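PDB 3EUO: type III Pentaketide Synthase from Neurospora crassa, which probably acts as an acyltransferase of the chalcone/stilbene synthase family, assembling polyketide chains such as pentaketides. Local coordinates for residues V107-T112 / V171-V176; G118-V123 / L133-L138. All coordinates share one frame; numbering follows the deposited sequence.

Contact 1: V107-T112 / V171-V176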
loop_
_atom_site.group_PDB
_atom_site.type_symbol
_atom_site.label_atom_id
_atom_site.label_comp_id
_atom_site.label_asym_id
_atom_site.label_seq_id
_atom_site.Cartn_x
_atom_site.Cartn_y
_atom_site.Cartn_z
ATOM N N VAL A 107 10.042 0.539 -2.757
ATOM C CA VAL A 107 9.012 0.791 -1.733
ATOM C C VAL A 107 8.530 2.219 -1.921
ATOM O O VAL A 107 9.293 3.159 -1.702
ATOM C CB VAL A 107 9.520 0.595 -0.279
ATOM C CG1 VAL A 107 8.384 0.837 0.721
ATOM C CG2 VAL A 107 10.085 -0.807 -0.079
ATOM N N SER A 108 7.272 2.370 -2.326
ATOM C CA SER A 108 6.714 3.675 -2.681
ATOM C C SER A 108 5.556 4.029 -1.779
ATOM O O SER A 108 4.901 3.151 -1.228
ATOM C CB SER A 108 6.233 3.690 -4.140
ATOM O OG SER A 108 7.282 3.318 -5.020
ATOM N N THR A 109 5.292 5.320 -1.648
ATOM C CA THR A 109 4.144 5.759 -0.865
ATOM C C THR A 109 3.474 6.965 -1.513
ATOM O O THR A 109 4.119 7.747 -2.219
ATOM C CB THR A 109 4.542 6.028 0.610
ATOM O OG1 THR A 109 3.369 6.227 1.413
ATOM C CG2 THR A 109 5.466 7.220 0.732
ATOM N N THR A 110 2.167 7.071 -1.298
ATOM C CA THR A 110 1.393 8.276 -1.599
ATOM C C THR A 110 0.056 8.180 -0.880
ATOM O O THR A 110 -0.444 7.083 -0.663
ATOM C CB THR A 110 1.154 8.486 -3.120
ATOM O OG1 THR A 110 0.559 9.776 -3.334
ATOM C CG2 THR A 110 0.245 7.393 -3.715
ATOM N N CYS A 111 -0.513 9.316 -0.494
ATOM C CA CYS A 111 -1.897 9.304 -0.014
ATOM C C CYS A 111 -2.792 10.163 -0.905
ATOM O O CYS A 111 -3.956 10.389 -0.575
ATOM C CB CYS A 111 -1.976 9.756 1.445
ATOM S SG CYS A 111 -1.463 11.458 1.682
ATOM N N THR A 112 -2.253 10.617 -2.036
ATOM C CA THR A 112 -2.973 11.568 -2.897
ATOM C C THR A 112 -3.325 10.990 -4.280
ATOM O O THR A 112 -3.636 11.725 -5.237
ATOM C CB THR A 112 -2.212 12.895 -3.012
ATOM O OG1 THR A 112 -0.834 12.641 -3.323
ATOM C CG2 THR A 112 -2.299 13.668 -1.696
ATOM N N VAL A 171 13.424 3.830 -2.588
ATOM C CA VAL A 171 12.393 4.257 -1.634
ATOM C C VAL A 171 11.840 5.604 -2.086
ATOM O O VAL A 171 12.576 6.588 -2.151
ATOM C CB VAL A 171 12.935 4.387 -0.198
ATOM C CG1 VAL A 171 11.772 4.437 0.806
ATOM C CG2 VAL A 171 13.880 3.231 0.141
ATOM N N LEU A 172 10.543 5.654 -2.377
ATOM C CA LEU A 172 9.982 6.790 -3.106
ATOM C C LEU A 172 8.698 7.332 -2.480
ATOM O O LEU A 172 7.812 6.566 -2.122
ATOM C CB LEU A 172 9.722 6.389 -4.572
ATOM C CG LEU A 172 9.015 7.385 -5.514
ATOM C CD1 LEU A 172 9.900 8.589 -5.815
ATOM C CD2 LEU A 172 8.570 6.694 -6.811
ATOM N N ALA A 173 8.610 8.656 -2.371
ATOM C CA ALA A 173 7.368 9.316 -1.950
ATOM C C ALA A 173 6.965 10.364 -2.970
ATOM O O ALA A 173 7.797 11.160 -3.421
ATOM C CB ALA A 173 7.531 9.946 -0.584
ATOM N N LEU A 174 5.694 10.348 -3.351
ATOM C CA LEU A 174 5.154 11.367 -4.240
ATOM C C LEU A 174 3.806 11.822 -3.705
ATOM O O LEU A 174 2.927 10.998 -3.432
ATOM C CB LEU A 174 5.025 10.813 -5.665
ATOM C CG LEU A 174 4.177 11.580 -6.691
ATOM C CD1 LEU A 174 4.755 12.966 -7.009
ATOM C CD2 LEU A 174 4.035 10.759 -7.965
ATOM N N GLU A 175 3.641 13.135 -3.567
ATOM C CA GLU A 175 2.365 13.691 -3.125
ATOM C C GLU A 175 2.003 14.886 -3.984
ATOM O O GLU A 175 2.849 15.738 -4.255
ATOM C CB GLU A 175 2.395 14.099 -1.642
ATOM C CG GLU A 175 2.811 12.985 -0.668
ATOM C CD GLU A 175 1.759 11.900 -0.452
ATOM O OE1 GLU A 175 0.682 11.912 -1.096
ATOM O OE2 GLU A 175 2.023 11.009 0.385
ATOM N N VAL A 176 0.763 14.897 -4.455
ATOM C CA VAL A 176 0.189 16.058 -5.139
ATOM C C VAL A 176 -1.076 16.430 -4.368
ATOM O O VAL A 176 -2.139 15.828 -4.560
ATOM C CB VAL A 176 -0.142 15.771 -6.623
ATOM C CG1 VAL A 176 -0.743 17.016 -7.292
ATOM C CG2 VAL A 176 1.112 15.312 -7.383
HETATM O O HOH W 1 1.729 8.671 1.914
HETATM O O HOH W 2 -3.494 14.127 -6.397
#
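The flat group at the centre is the E175 carboxylate, whose OE1 receives C111 N on its syn lone pair and T112 OG1 on its anti lone pair. The syn bond, on the side of the other oxygen, is nearly straight (2.9 Å from C111 N to OE1, 163° at the hydrogen). The anti bond from the T112 hydroxyl measures 2.8 Å from OG1 to OE1, while C111 SG stands 3.5 Å from OE1. OE2 is hydrogen-bonded to S332 OG, and a water spans it and T109 OG1. A bend at chi2 (-73°) folds the glutamate back over the loop 110-112, so this buried, probably ionised group is met by several donors. An alanine here would remove the acceptor of C111 N and T112 OG1 and would probably loosen the loop that leaves the strand.

Threonines complete the grip. T110 OG1 lies anti to its backbone N; it donates to L174 O (2.7 Å from OG1), nearly along the C=O axis, and accepts from T112 N in an ST turn. T112 OG1 in turn accepts from V176 N at 3.0 Å.

Before the loop, the two segments run as neighbouring parallel strands. L172 N bonds to V107 O, T109 N to L172 O, and L174 N to T109 O. V107, T109, V171 and A173 share one face, where T109 CG2 meets A173 CB at 3.7 Å and helix 145-162 packs on the valines. S108 and L172 share the other, with S108 OG 3.9 Å from L172 CB and helices 119-127 and 70-96 beyond. Parallel strands of a mixed sheet, packed by helices on both faces, fit the layered alpha-beta-alpha-beta-alpha thiolase fold.

Contact 2: G118-V123 / L133-L138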
loop_
_atom_site.group_PDB
_atom_site.type_symbol
_atom_site.label_atom_id
_atom_site.label_comp_id
_atom_site.label_asym_id
_atom_site.label_seq_id
_atom_site.Cartn_x
_atom_site.Cartn_y
_atom_site.Cartn_z
ATOM N N GLY A 118 -0.778 0.699 -9.663
ATOM C CA GLY A 118 -0.355 1.860 -8.867
ATOM C C GLY A 118 0.697 2.694 -9.571
ATOM O O GLY A 118 1.317 2.244 -10.553
ATOM N N TYR A 119 0.910 3.910 -9.076
ATOM C CA TYR A 119 1.777 4.868 -9.768
ATOM C C TYR A 119 3.209 4.380 -9.845
ATOM O O TYR A 119 3.943 4.745 -10.769
ATOM C CB TYR A 119 1.703 6.266 -9.125
ATOM C CG TYR A 119 2.648 6.509 -7.958
ATOM C CD1 TYR A 119 3.945 7.002 -8.175
ATOM C CD2 TYR A 119 2.242 6.270 -6.638
ATOM C CE1 TYR A 119 4.816 7.239 -7.110
ATOM C CE2 TYR A 119 3.114 6.506 -5.555
ATOM C CZ TYR A 119 4.393 6.988 -5.802
ATOM O OH TYR A 119 5.246 7.223 -4.753
ATOM N N ASP A 120 3.596 3.543 -8.879
ATOM C CA ASP A 120 4.944 3.003 -8.834
ATOM C C ASP A 120 5.282 2.205 -10.090
ATOM O O ASP A 120 6.422 2.240 -10.563
ATOM C CB ASP A 120 5.181 2.182 -7.556
ATOM C CG ASP A 120 4.223 1.008 -7.397
ATOM O OD1 ASP A 120 3.086 1.056 -7.921
ATOM O OD2 ASP A 120 4.619 0.029 -6.717
ATOM N N HIS A 121 4.292 1.493 -10.622
ATOM C CA HIS A 121 4.479 0.775 -11.876
ATOM C C HIS A 121 5.004 1.684 -12.985
ATOM O O HIS A 121 5.996 1.362 -13.659
ATOM C CB HIS A 121 3.181 0.127 -12.345
ATOM C CG HIS A 121 3.305 -0.509 -13.693
ATOM N ND1 HIS A 121 2.997 0.155 -14.862
ATOM C CD2 HIS A 121 3.771 -1.725 -14.060
ATOM C CE1 HIS A 121 3.247 -0.636 -15.890
ATOM N NE2 HIS A 121 3.711 -1.785 -15.430
ATOM N N TYR A 122 4.333 2.818 -13.164
ATOM C CA TYR A 122 4.643 3.755 -14.246
ATOM C C TYR A 122 6.013 4.401 -14.031
ATOM O O TYR A 122 6.796 4.548 -14.981
ATOM C CB TYR A 122 3.533 4.801 -14.380
ATOM C CG TYR A 122 2.190 4.181 -14.709
ATOM C CD1 TYR A 122 1.762 4.058 -16.034
ATOM C CD2 TYR A 122 1.357 3.703 -13.698
ATOM C CE1 TYR A 122 0.526 3.479 -16.343
ATOM C CE2 TYR A 122 0.118 3.122 -13.996
ATOM C CZ TYR A 122 -0.284 3.015 -15.318
ATOM O OH TYR A 122 -1.506 2.439 -15.606
ATOM N N VAL A 123 6.321 4.738 -12.781
ATOM C CA VAL A 123 7.646 5.278 -12.446
ATOM C C VAL A 123 8.741 4.260 -12.784
ATOM O O VAL A 123 9.708 4.583 -13.480
ATOM C CB VAL A 123 7.757 5.703 -10.958
ATOM C CG1 VAL A 123 9.195 6.177 -10.638
ATOM C CG2 VAL A 123 6.763 6.808 -10.639
ATOM N N LEU A 133 11.318 -6.793 -10.649
ATOM C CA LEU A 133 11.389 -5.885 -9.509
ATOM C C LEU A 133 10.309 -6.230 -8.491
ATOM O O LEU A 133 9.151 -6.458 -8.854
ATOM C CB LEU A 133 11.183 -4.449 -9.994
ATOM C CG LEU A 133 11.192 -3.311 -8.974
ATOM C CD1 LEU A 133 12.595 -3.153 -8.408
ATOM C CD2 LEU A 133 10.765 -2.041 -9.688
ATOM N N GLU A 134 10.689 -6.288 -7.218
ATOM C CA GLU A 134 9.704 -6.507 -6.164
ATOM C C GLU A 134 9.216 -5.152 -5.656
ATOM O O GLU A 134 10.008 -4.365 -5.110
ATOM C CB GLU A 134 10.290 -7.347 -5.023
ATOM C CG GLU A 134 10.695 -8.768 -5.419
ATOM C CD GLU A 134 11.060 -9.632 -4.231
ATOM O OE1 GLU A 134 10.176 -9.906 -3.384
ATOM O OE2 GLU A 134 12.240 -10.036 -4.138
ATOM N N LYS A 135 7.925 -4.876 -5.846
ATOM C CA LYS A 135 7.369 -3.578 -5.473
ATOM C C LYS A 135 6.437 -3.675 -4.272
ATOM O O LYS A 135 5.759 -4.689 -4.062
ATOM C CB LYS A 135 6.641 -2.898 -6.645
ATOM C CG LYS A 135 7.473 -2.671 -7.901
ATOM C CD LYS A 135 6.658 -1.939 -8.953
ATOM C CE LYS A 135 5.630 -2.906 -9.592
ATOM N NZ LYS A 135 4.735 -2.166 -10.496
ATOM N N VAL A 136 6.452 -2.605 -3.482
ATOM C CA VAL A 136 5.531 -2.383 -2.380
ATOM C C VAL A 136 5.030 -0.950 -2.524
ATOM O O VAL A 136 5.826 0.006 -2.457
ATOM C CB VAL A 136 6.239 -2.542 -1.006
ATOM C CG1 VAL A 136 5.387 -1.973 0.132
ATOM C CG2 VAL A 136 6.583 -4.004 -0.738
ATOM N N LEU A 137 3.717 -0.804 -2.734
ATOM C CA LEU A 137 3.078 0.514 -2.725
ATOM C C LEU A 137 2.266 0.648 -1.461
ATOM O O LEU A 137 1.204 0.041 -1.332
ATOM C CB LEU A 137 2.189 0.738 -3.962
ATOM C CG LEU A 137 1.396 2.059 -4.021
ATOM C CD1 LEU A 137 2.305 3.291 -3.953
ATOM C CD2 LEU A 137 0.497 2.110 -5.252
ATOM N N LEU A 138 2.762 1.469 -0.538
ATOM C CA LEU A 138 2.093 1.674 0.746
ATOM C C LEU A 138 0.873 2.569 0.627
ATOM O O LEU A 138 0.865 3.528 -0.148
ATOM C CB LEU A 138 3.064 2.294 1.759
ATOM C CG LEU A 138 4.314 1.480 2.065
ATOM C CD1 LEU A 138 5.180 2.236 3.063
ATOM C CD2 LEU A 138 3.952 0.100 2.630
HETATM O O HOH W 3 6.793 0.591 -5.217
#
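Helix 119-123 passes over strand 134-138 at an axis distance of 9.3 Å, with 136° between their N-to-C directions. The two belong to a beta-alpha-beta crossover that begins with strand 105-109, as expected in a thiolase-like domain. K135 and L137 point toward the helix from the same side of the strand, and D120 meets both. At the helix start, G118 CA rests 3.7 Å from L137 CD2, so close that a CB on this residue would clash with that methyl. The other methyl of L137, CD1, meets the Y119 ring obliquely at CE2. That ring is held at its far end by the bond of OH to T109 O and packs edge-to-face with F77.

D120 CG sits between its backbone N and carbonyl carbon, and the carboxylate lies across the aliphatic parts of its partners, with OD2 3.6 Å from K135 CB. With the lysine chain bent at chi3 (-75°), NZ ends beside H121, 3.3 Å from its CB and at the edge of the imidazole; it stays 4.4 Å from D120 OD2, beyond a salt bridge. E134 makes a salt bridge to R151 of the second subunit; the L137 backbone also hydrogen-bonds to that subunit. A water joins helix to strand, 2.7 Å from D120 OD2 and 3.0 Å from V136 O.

Along the chain the four segments follow as 107-112, 118-123, 133-138 and 171-176, so contact 2 forms within the span that contact 1 bridges. Their centres are 10 Å apart. Contact 1 lies in the large mixed sheet, where strand 105-109 runs between 134-138 and 168-175; contact 2 packs helix 119-127 on strand 134-138. S108 is the direct joint: its backbone N and O probably hydrogen-bond to V136 O and L138 N, while OG packs on D120 CB. Contact 1 sits deep in the chain, contact 2 at the strand outermost within this chain, where the second subunit follows. Together they tie the buried core of the N-terminal chalcone/stilbene synthase region to the dimer interface.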